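Local coordinates for cell division control protein 45 cdc45 putative (Entamoeba histolytica, PDB 6CC2) that probably acts in DNA replication as the Cdc45 partner of the MCM proteins and GINS in the replicative CMG helicase, as its relatives do in other eukaryotes, at residues 253-258 with 338-343; 261-266 with 351-356; 440-445 with 472-477. All blocks are in the same frame, centred on the assembly; numbering follows the deposited sequence.

Contact 1: residues 253-258 with 338-343. With EDO (1,2-ethanediol), chain K.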
loop_
_atom_site.group_PDB
_atom_site.type_symbol
_atom_site.label_atom_id
_atom_site.label_comp_id
_atom_site.label_asym_id
_atom_site.label_seq_id
_atom_site.Cartn_x
_atom_site.Cartn_y
_atom_site.Cartn_z
ATOM N N VAL A 253 21.371 -8.077 -1.935
ATOM C CA VAL A 253 20.753 -7.767 -0.651
ATOM C C VAL A 253 21.833 -7.259 0.283
ATOM O O VAL A 253 22.914 -7.853 0.375
ATOM C CB VAL A 253 20.075 -9.011 -0.042
ATOM C CG1 VAL A 253 19.606 -8.726 1.374
ATOM C CG2 VAL A 253 18.920 -9.451 -0.904
ATOM N N LYS A 254 21.534 -6.184 1.011
ATOM C CA LYS A 254 22.439 -5.719 2.053
ATOM C C LYS A 254 21.623 -5.238 3.243
ATOM O O LYS A 254 20.485 -4.787 3.084
ATOM C CB LYS A 254 23.372 -4.598 1.582
ATOM C CG LYS A 254 22.694 -3.345 1.149
ATOM C CD LYS A 254 23.691 -2.188 1.034
ATOM C CE LYS A 254 23.845 -1.457 2.350
ATOM N NZ LYS A 254 24.623 -0.197 2.206
HETATM N N MSE A 255 22.208 -5.359 4.430
HETATM C CA MSE A 255 21.635 -4.757 5.648
HETATM C C MSE A 255 21.497 -3.268 5.402
HETATM O O MSE A 255 22.355 -2.653 4.797
HETATM C CB MSE A 255 22.513 -5.041 6.859
HETATM C CG MSE A 255 21.936 -4.507 8.178
HETATM SE SE MSE A 255 20.187 -5.275 8.648
HETATM C CE MSE A 255 20.603 -7.175 8.308
ATOM N N ASP A 256 20.397 -2.677 5.863
ATOM C CA ASP A 256 20.097 -1.296 5.520
ATOM C C ASP A 256 19.393 -0.628 6.698
ATOM O O ASP A 256 18.884 -1.286 7.603
ATOM C CB ASP A 256 19.227 -1.246 4.266
ATOM C CG ASP A 256 19.348 0.063 3.512
ATOM O OD1 ASP A 256 20.221 0.877 3.853
ATOM O OD2 ASP A 256 18.556 0.260 2.562
ATOM N N CYS A 257 19.382 0.694 6.671
ATOM C CA CYS A 257 18.689 1.528 7.662
ATOM C C CYS A 257 17.428 2.086 7.019
ATOM O O CYS A 257 17.495 2.948 6.135
ATOM C CB CYS A 257 19.615 2.642 8.145
ATOM S SG CYS A 257 18.872 3.660 9.429
ATOM N N GLN A 258 16.271 1.601 7.453
ATOM C CA GLN A 258 15.044 1.772 6.668
ATOM C C GLN A 258 14.341 3.094 6.993
ATOM O O GLN A 258 13.176 3.141 7.372
ATOM C CB GLN A 258 14.106 0.592 6.898
ATOM C CG GLN A 258 14.701 -0.739 6.459
ATOM C CD GLN A 258 15.063 -0.756 4.996
ATOM O OE1 GLN A 258 14.667 0.131 4.223
ATOM N NE2 GLN A 258 15.800 -1.767 4.585
ATOM N N PHE A 338 16.612 -1.587 11.262
ATOM C CA PHE A 338 17.681 -2.205 10.485
ATOM C C PHE A 338 17.147 -3.520 9.935
ATOM O O PHE A 338 16.931 -4.482 10.686
ATOM C CB PHE A 338 18.927 -2.397 11.340
ATOM C CG PHE A 338 19.506 -1.102 11.814
ATOM C CD1 PHE A 338 20.309 -0.345 10.979
ATOM C CD2 PHE A 338 19.211 -0.617 13.082
ATOM C CE1 PHE A 338 20.840 0.861 11.408
ATOM C CE2 PHE A 338 19.734 0.584 13.509
ATOM C CZ PHE A 338 20.550 1.322 12.666
ATOM N N LEU A 339 16.909 -3.544 8.635
ATOM C CA LEU A 339 16.411 -4.715 7.929
ATOM C C LEU A 339 17.147 -4.812 6.603
ATOM O O LEU A 339 17.575 -3.793 6.053
ATOM C CB LEU A 339 14.903 -4.617 7.650
ATOM C CG LEU A 339 13.985 -4.517 8.867
ATOM C CD1 LEU A 339 12.562 -4.214 8.372
ATOM C CD2 LEU A 339 13.995 -5.780 9.669
ATOM N N PRO A 340 17.277 -6.016 6.050
ATOM C CA PRO A 340 17.879 -6.143 4.718
ATOM C C PRO A 340 17.029 -5.454 3.660
ATOM O O PRO A 340 15.802 -5.477 3.712
ATOM C CB PRO A 340 17.938 -7.663 4.496
ATOM C CG PRO A 340 16.848 -8.219 5.359
ATOM C CD PRO A 340 16.851 -7.318 6.596
ATOM N N SER A 341 17.703 -4.806 2.725
ATOM C CA SER A 341 17.101 -4.215 1.539
ATOM C C SER A 341 17.508 -5.027 0.311
ATOM O O SER A 341 18.655 -5.484 0.211
ATOM C CB SER A 341 17.555 -2.770 1.347
ATOM O OG SER A 341 16.850 -1.874 2.170
ATOM N N PHE A 342 16.571 -5.181 -0.616
ATOM C CA PHE A 342 16.806 -5.854 -1.902
ATOM C C PHE A 342 17.015 -4.777 -2.962
ATOM O O PHE A 342 16.216 -3.842 -3.068
ATOM C CB PHE A 342 15.597 -6.744 -2.225
ATOM C CG PHE A 342 15.795 -7.650 -3.387
ATOM C CD1 PHE A 342 15.643 -7.184 -4.671
ATOM C CD2 PHE A 342 16.144 -8.982 -3.188
ATOM C CE1 PHE A 342 15.847 -8.024 -5.765
ATOM C CE2 PHE A 342 16.364 -9.818 -4.257
ATOM C CZ PHE A 342 16.198 -9.345 -5.555
ATOM N N PHE A 343 18.092 -4.895 -3.730
ATOM C CA PHE A 343 18.485 -3.875 -4.685
ATOM C C PHE A 343 18.551 -4.443 -6.102
ATOM O O PHE A 343 18.892 -5.608 -6.304
ATOM C CB PHE A 343 19.876 -3.285 -4.365
ATOM C CG PHE A 343 19.915 -2.398 -3.152
ATOM C CD1 PHE A 343 20.052 -2.933 -1.879
ATOM C CD2 PHE A 343 19.874 -1.012 -3.286
ATOM C CE1 PHE A 343 20.118 -2.109 -0.768
ATOM C CE2 PHE A 343 19.931 -0.191 -2.191
ATOM C CZ PHE A 343 20.065 -0.732 -0.920
HETATM C C1 EDO K . 21.931 3.513 4.924
HETATM O O1 EDO K . 23.263 3.023 5.115
HETATM C C2 EDO K . 21.812 4.118 3.529
HETATM O O2 EDO K . 22.213 3.156 2.547
#
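Ser341 stands between Asp256 and Gln258, and its one hydroxyl serves both. OG gives its proton to Asp256 OD2 at 2.8 Å, on that oxygen's anti lone pair, away from OD1. The same OG receives Gln258 NE2 at 2.6 Å, nearly straight (166° at the hydrogen) and in the plane of the amide. A bend at chi2 of Gln258 (-59°) brings CD round to Ser341. NE2 also donates to Leu339 O at 3.1 Å, arriving from above that carbonyl's plane, so two bonds fix the rotation of the amide. Asp256 OD2 is salt-bridged to Arg263 as well, which extends this polar row beyond the two strands. On the same face, Lys254 passes its CG 3.4 Å from Phe343 CE1 before NZ goes on to Ile240 O and Asp242 O.

The backbones form an antiparallel pair: strand 251-257 is the middle strand of a small mixed sheet, 338-344 flanks it on one side and 237-238 on the other. Lys254 exchanges both its backbone bonds with Ser341. Between Asp256 and Leu339 the bond from Asp256 N is weak.

Hydrocarbon takes over where Val253, Phe342, Cys257 and Phe338 project. Val253 and Pro340 lie side by side, pointing the same way, CG1 against CB, while Val253 CG2 meets Phe342 CD2 at 3.6 Å with the two side chains crossing at about a right angle. Cys257 SG makes an oblique sulfur-aromatic contact with the Phe338 ring, 4.7 Å from its centroid. Met255, a selenomethionine, starts off away from the partner strand, but the bend at chi2 (61°) brings SE back to 3.7 Å from Leu339 C. Helix 219-233 packs on Val253 and Pro340, helix 199-213 on Phe342, and helix 315-331 on Cys257 and Phe338.

Contact 2: residues 261-266 with 351-356. With EDO (1,2-ethanediol), chain K.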
loop_
_atom_site.group_PDB
_atom_site.type_symbol
_atom_site.label_atom_id
_atom_site.label_comp_id
_atom_site.label_asym_id
_atom_site.label_seq_id
_atom_site.Cartn_x
_atom_site.Cartn_y
_atom_site.Cartn_z
ATOM N N LEU A 261 13.188 6.644 1.940
ATOM C CA LEU A 261 13.838 7.263 0.794
ATOM C C LEU A 261 15.140 7.984 1.149
ATOM O O LEU A 261 15.541 8.908 0.456
ATOM C CB LEU A 261 12.876 8.228 0.083
ATOM C CG LEU A 261 11.727 7.537 -0.645
ATOM C CD1 LEU A 261 10.803 8.598 -1.257
ATOM C CD2 LEU A 261 12.225 6.614 -1.730
ATOM N N LEU A 262 15.821 7.531 2.205
ATOM C CA LEU A 262 17.024 8.204 2.685
ATOM C C LEU A 262 18.022 8.493 1.561
ATOM O O LEU A 262 18.510 9.613 1.433
ATOM C CB LEU A 262 17.667 7.352 3.775
ATOM C CG LEU A 262 18.987 7.851 4.395
ATOM C CD1 LEU A 262 18.770 9.187 5.076
ATOM C CD2 LEU A 262 19.574 6.833 5.360
ATOM N N ARG A 263 18.377 7.487 0.763
ATOM C CA ARG A 263 19.373 7.687 -0.275
ATOM C C ARG A 263 18.930 8.696 -1.318
ATOM O O ARG A 263 19.770 9.257 -2.017
ATOM C CB ARG A 263 19.714 6.349 -0.934
ATOM C CG ARG A 263 20.610 5.454 -0.096
ATOM C CD ARG A 263 20.899 4.113 -0.804
ATOM N NE ARG A 263 19.648 3.369 -0.968
ATOM C CZ ARG A 263 19.078 2.657 -0.004
ATOM N NH1 ARG A 263 19.649 2.534 1.186
ATOM N NH2 ARG A 263 17.927 2.052 -0.239
ATOM N N HIS A 264 17.630 8.960 -1.421
ATOM C CA HIS A 264 17.070 9.853 -2.432
ATOM C C HIS A 264 16.550 11.144 -1.814
ATOM O O HIS A 264 15.780 11.889 -2.439
ATOM C CB HIS A 264 15.983 9.088 -3.184
ATOM C CG HIS A 264 16.436 7.716 -3.555
ATOM N ND1 HIS A 264 17.393 7.490 -4.525
ATOM C CD2 HIS A 264 16.148 6.505 -3.024
ATOM C CE1 HIS A 264 17.644 6.190 -4.586
ATOM N NE2 HIS A 264 16.924 5.582 -3.667
ATOM N N TRP A 265 16.984 11.437 -0.605
ATOM C CA TRP A 265 16.478 12.578 0.151
ATOM C C TRP A 265 17.650 13.161 0.927
ATOM O O TRP A 265 18.784 13.203 0.418
ATOM C CB TRP A 265 15.345 12.126 1.065
ATOM C CG TRP A 265 14.339 13.145 1.439
ATOM C CD1 TRP A 265 14.386 14.478 1.225
ATOM C CD2 TRP A 265 13.069 12.879 2.065
ATOM N NE1 TRP A 265 13.231 15.080 1.695
ATOM C CE2 TRP A 265 12.418 14.114 2.228
ATOM C CE3 TRP A 265 12.442 11.719 2.511
ATOM C CZ2 TRP A 265 11.160 14.221 2.806
ATOM C CZ3 TRP A 265 11.199 11.832 3.088
ATOM C CH2 TRP A 265 10.571 13.072 3.225
ATOM N N THR A 266 17.372 13.646 2.140
ATOM C CA THR A 266 18.376 14.147 3.072
ATOM C C THR A 266 18.207 13.409 4.393
ATOM O O THR A 266 17.115 12.945 4.717
ATOM C CB THR A 266 18.266 15.645 3.340
ATOM O OG1 THR A 266 17.074 15.924 4.105
ATOM C CG2 THR A 266 18.235 16.465 2.040
ATOM N N SER A 351 21.547 2.397 -6.086
ATOM C CA SER A 351 21.013 3.070 -4.907
ATOM C C SER A 351 19.511 2.882 -4.713
ATOM O O SER A 351 18.972 3.353 -3.711
ATOM C CB SER A 351 21.325 4.582 -4.984
ATOM O OG SER A 351 20.540 5.224 -5.986
ATOM N N ILE A 352 18.832 2.178 -5.614
ATOM C CA ILE A 352 17.390 2.010 -5.533
ATOM C C ILE A 352 17.085 0.625 -4.969
ATOM O O ILE A 352 17.281 -0.395 -5.654
ATOM C CB ILE A 352 16.727 2.201 -6.905
ATOM C CG1 ILE A 352 17.014 3.602 -7.461
ATOM C CG2 ILE A 352 15.225 1.985 -6.769
ATOM C CD1 ILE A 352 16.411 3.877 -8.833
ATOM N N SER A 353 16.570 0.593 -3.744
ATOM C CA SER A 353 16.110 -0.645 -3.133
ATOM C C SER A 353 14.638 -0.893 -3.468
ATOM O O SER A 353 13.919 -0.013 -3.964
ATOM C CB SER A 353 16.282 -0.596 -1.624
ATOM O OG SER A 353 15.243 0.188 -1.078
ATOM N N ALA A 354 14.180 -2.105 -3.154
ATOM C CA ALA A 354 12.771 -2.435 -3.354
ATOM C C ALA A 354 11.873 -1.636 -2.427
ATOM O O ALA A 354 10.705 -1.433 -2.758
ATOM C CB ALA A 354 12.562 -3.937 -3.182
ATOM N N PHE A 355 12.392 -1.145 -1.279
ATOM C CA PHE A 355 11.608 -0.229 -0.467
ATOM C C PHE A 355 11.472 1.118 -1.155
ATOM O O PHE A 355 10.380 1.703 -1.182
ATOM C CB PHE A 355 12.240 -0.040 0.906
ATOM C CG PHE A 355 11.910 -1.127 1.888
ATOM C CD1 PHE A 355 10.600 -1.365 2.253
ATOM C CD2 PHE A 355 12.898 -1.888 2.450
ATOM C CE1 PHE A 355 10.296 -2.347 3.179
ATOM C CE2 PHE A 355 12.597 -2.861 3.384
ATOM C CZ PHE A 355 11.297 -3.091 3.728
ATOM N N ASP A 356 12.578 1.630 -1.714
ATOM C CA ASP A 356 12.516 2.896 -2.436
ATOM C C ASP A 356 11.504 2.800 -3.569
ATOM O O ASP A 356 10.686 3.708 -3.786
ATOM C CB ASP A 356 13.872 3.276 -3.025
ATOM C CG ASP A 356 14.954 3.474 -1.978
ATOM O OD1 ASP A 356 14.666 3.948 -0.863
ATOM O OD2 ASP A 356 16.146 3.144 -2.320
HETATM C C1 EDO K . 21.931 3.513 4.924
HETATM O O1 EDO K . 23.263 3.023 5.115
HETATM C C2 EDO K . 21.812 4.118 3.529
HETATM O O2 EDO K . 22.213 3.156 2.547
HETATM O O HOH W 1 12.979 3.794 1.192
HETATM O O HOH W 2 16.884 4.988 0.621
HETATM O O HOH W 3 15.876 0.971 1.496
#
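Arg263 keeps its chain straight through chi2 and turns at chi3 (-64°), which sets NE 2.8 Å from Ser351 O. His264 has CG beside its backbone N, anti to the carbonyl carbon (chi1 -46°), and its ring enters the same place edge first. Two donors from neighbouring residues therefore converge on one short piece of chain. The NE bond to Ser351 O is fairly straight (160°), with the oxygen in the guanidinium plane. NH2 of Arg263 reaches Asp356 OD2 at 2.9 Å, a salt bridge met on the syn side but out of the carboxylate plane.

His264 NE2 lies between two oxygens, Asp356 OD2 at 2.9 Å and Ser351 O at 3.0 Å, and donates weakly to both. Its ring stands perpendicular to the carboxylate; Arg263 CB lies over the centre of one ring face, and Phe397 of helix 393-417 stacks on the imidazole.

The other carboxylate oxygen, Asp356 OD1, works through water. One water accepts from Leu261 N and another from Arg263 N, and both donate to OD1. A third accepts from Arg263 NH2 and bonds Ser353 OG. Besides its salt bridge to Asp256, Arg263 NH1 donates to O2 of a 1,2-ethanediol at 3.0 Å, probably a molecule from the crystallisation liquor. The Leu261 and Asp356 side chains slide past each other in opposite directions, Leu261 CD2 3.7 Å from Asp356 OD1.

Asp356 is also tied to the N-cap of its own helix. Ser353 N donates to OD2 at 3.0 Å, on the same face of the carboxylate as Arg263 NH2, and Asp356 N returns a bond to Ser353 OG at 3.1 Å: the reciprocal pair of a capping box, here at the start of helix 354-364.

Contact 3: residues 440-445 with 472-477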
loop_
_atom_site.group_PDB
_atom_site.type_symbol
_atom_site.label_atom_id
_atom_site.label_comp_id
_atom_site.label_asym_id
_atom_site.label_seq_id
_atom_site.Cartn_x
_atom_site.Cartn_y
_atom_site.Cartn_z
ATOM N N ARG A 440 -6.812 23.830 1.634
ATOM C CA ARG A 440 -5.807 22.926 1.082
ATOM C C ARG A 440 -6.234 21.461 1.066
ATOM O O ARG A 440 -5.703 20.683 0.264
ATOM C CB ARG A 440 -4.511 23.045 1.880
ATOM C CG ARG A 440 -3.818 24.401 1.733
ATOM C CD ARG A 440 -2.701 24.544 2.757
ATOM N NE ARG A 440 -1.868 23.347 2.807
ATOM C CZ ARG A 440 -0.991 23.081 3.767
ATOM N NH1 ARG A 440 -0.822 23.931 4.771
ATOM N NH2 ARG A 440 -0.283 21.959 3.723
ATOM N N PHE A 441 -7.170 21.064 1.919
ATOM C CA PHE A 441 -7.539 19.658 2.036
ATOM C C PHE A 441 -9.030 19.400 1.848
ATOM O O PHE A 441 -9.500 18.307 2.162
ATOM C CB PHE A 441 -7.076 19.107 3.390
ATOM C CG PHE A 441 -5.608 18.894 3.464
ATOM C CD1 PHE A 441 -5.043 17.701 3.016
ATOM C CD2 PHE A 441 -4.765 19.899 3.944
ATOM C CE1 PHE A 441 -3.670 17.510 3.052
ATOM C CE2 PHE A 441 -3.394 19.700 3.990
ATOM C CZ PHE A 441 -2.852 18.510 3.542
ATOM N N LYS A 442 -9.771 20.362 1.292
ATOM C CA LYS A 442 -11.208 20.174 1.123
ATOM C C LYS A 442 -11.567 19.252 -0.034
ATOM O O LYS A 442 -12.717 18.809 -0.113
ATOM C CB LYS A 442 -11.889 21.529 0.883
ATOM C CG LYS A 442 -11.372 22.301 -0.331
ATOM C CD LYS A 442 -12.287 23.469 -0.662
ATOM C CE LYS A 442 -11.793 24.254 -1.867
ATOM N NZ LYS A 442 -12.791 25.285 -2.292
ATOM N N THR A 443 -10.644 18.976 -0.939
ATOM C CA THR A 443 -10.977 18.049 -2.024
ATOM C C THR A 443 -10.866 16.613 -1.530
ATOM O O THR A 443 -9.983 16.297 -0.731
ATOM C CB THR A 443 -10.048 18.244 -3.222
ATOM O OG1 THR A 443 -8.716 17.869 -2.849
ATOM C CG2 THR A 443 -10.074 19.684 -3.706
ATOM N N PRO A 444 -11.733 15.710 -1.997
ATOM C CA PRO A 444 -11.686 14.343 -1.466
ATOM C C PRO A 444 -10.324 13.666 -1.616
ATOM O O PRO A 444 -9.884 13.008 -0.672
ATOM C CB PRO A 444 -12.771 13.616 -2.280
ATOM C CG PRO A 444 -13.768 14.715 -2.593
ATOM C CD PRO A 444 -12.913 15.937 -2.865
ATOM N N TYR A 445 -9.661 13.794 -2.762
ATOM C CA TYR A 445 -8.401 13.064 -2.926
ATOM C C TYR A 445 -7.324 13.563 -1.962
ATOM O O TYR A 445 -6.509 12.764 -1.496
ATOM C CB TYR A 445 -7.924 13.133 -4.367
ATOM C CG TYR A 445 -7.637 14.512 -4.908
ATOM C CD1 TYR A 445 -8.644 15.300 -5.452
ATOM C CD2 TYR A 445 -6.352 15.025 -4.882
ATOM C CE1 TYR A 445 -8.368 16.547 -5.936
ATOM C CE2 TYR A 445 -6.081 16.268 -5.376
ATOM C CZ TYR A 445 -7.087 17.024 -5.888
ATOM O OH TYR A 445 -6.796 18.293 -6.375
ATOM N N VAL A 472 -13.533 18.136 6.808
ATOM C CA VAL A 472 -12.822 19.326 6.362
ATOM C C VAL A 472 -13.808 20.319 5.787
ATOM O O VAL A 472 -14.601 19.968 4.900
ATOM C CB VAL A 472 -11.731 18.988 5.321
ATOM C CG1 VAL A 472 -10.901 20.260 4.996
ATOM C CG2 VAL A 472 -10.838 17.847 5.821
ATOM N N LEU A 473 -13.734 21.562 6.269
ATOM C CA LEU A 473 -14.629 22.604 5.800
ATOM C C LEU A 473 -14.370 22.916 4.336
ATOM O O LEU A 473 -13.236 23.157 3.934
ATOM C CB LEU A 473 -14.444 23.864 6.652
ATOM C CG LEU A 473 -15.260 25.074 6.210
ATOM C CD1 LEU A 473 -16.749 24.845 6.388
ATOM C CD2 LEU A 473 -14.811 26.320 6.963
ATOM N N ASP A 474 -15.435 22.912 3.538
ATOM C CA ASP A 474 -15.446 23.462 2.189
ATOM C C ASP A 474 -16.283 24.729 2.297
ATOM O O ASP A 474 -17.513 24.693 2.184
ATOM C CB ASP A 474 -16.022 22.473 1.181
ATOM C CG ASP A 474 -15.940 22.983 -0.240
ATOM O OD1 ASP A 474 -15.939 24.220 -0.450
ATOM O OD2 ASP A 474 -15.888 22.138 -1.156
ATOM N N ALA A 475 -15.606 25.857 2.539
ATOM C CA ALA A 475 -16.309 27.081 2.895
ATOM C C ALA A 475 -17.122 27.625 1.731
ATOM O O ALA A 475 -18.184 28.218 1.947
ATOM C CB ALA A 475 -15.311 28.138 3.366
ATOM N N GLU A 476 -16.645 27.433 0.499
ATOM C CA GLU A 476 -17.386 27.894 -0.671
ATOM C C GLU A 476 -18.692 27.125 -0.832
ATOM O O GLU A 476 -19.739 27.723 -1.113
ATOM C CB GLU A 476 -16.525 27.750 -1.923
ATOM C CG GLU A 476 -17.231 28.132 -3.220
ATOM C CD GLU A 476 -17.631 29.598 -3.274
ATOM O OE1 GLU A 476 -17.306 30.349 -2.328
ATOM O OE2 GLU A 476 -18.276 30.003 -4.267
ATOM N N LYS A 477 -18.658 25.811 -0.655
ATOM C CA LYS A 477 -19.858 24.996 -0.786
ATOM C C LYS A 477 -20.722 25.011 0.468
ATOM O O LYS A 477 -21.867 24.555 0.416
ATOM C CB LYS A 477 -19.459 23.560 -1.132
ATOM C CG LYS A 477 -20.531 22.755 -1.841
ATOM C CD LYS A 477 -19.936 21.486 -2.451
ATOM C CE LYS A 477 -21.014 20.515 -2.904
ATOM N NZ LYS A 477 -20.432 19.253 -3.439
HETATM O O HOH W 4 -14.488 20.153 -1.692
#
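Lys442 and Asp474 carry opposite charges yet meet mainly through carbon: CD of the lysine comes as close to Asp474 CG, 3.7 Å, as any of its side-chain atoms comes to the aspartate. Lys442 NZ stays 3.8 Å from Asp474 OD1, a long salt bridge, and the two side chains cross obliquely. Lys442 CG takes the crowded position between its backbone N and carbonyl carbon (chi1 58°), and beyond it the chain is fully extended, carrying NZ to the neighbourhood of Glu476 CB, short of that residue's carboxylate.

A water completes the link, donating to Lys442 O at 2.7 Å and to Asp474 OD2. Asp474 OD1 is busy at its own end of the strand, accepting Lys477 N at 3.2 Å from above the carboxylate plane, an Asx motif where strand 468-474 turns toward 479-485.

Further in, Val472 CG1 rests 3.7 Å from Phe441 O and 4.3 Å from Phe441 CB, while the phenyl ring itself packs against helix 393-417. The break between helices 435-441 and 444-462 thus lies against this strand of the mixed sheet. In the outer half the charges probably attract at a distance, and the close polar link is made by the water.

How the contacts relate
Contacts 1 and 2 are neighbours, their centres about 11 Å apart, and join successive elements: strand 338-344 is followed in the chain by helix 354-364, and their segments alternate along the sequence. Phe342 O takes a probable hydrogen bond from Ala354 N, and the Asp256–Arg263 salt bridge spans the two. Contact 1 is buried, a strand pairing with a polar row on one side and hydrocarbon on the other; contact 2 is partly buried and joins a loop to a helix start through charge, imidazole and water. Contact 3, across the chain's centre from contact 1 and about 40 Å from it between centres, belongs to a different sheet, nearer the surface, with a long ion pair, one bridging water and no direct hydrogen bond between its segments.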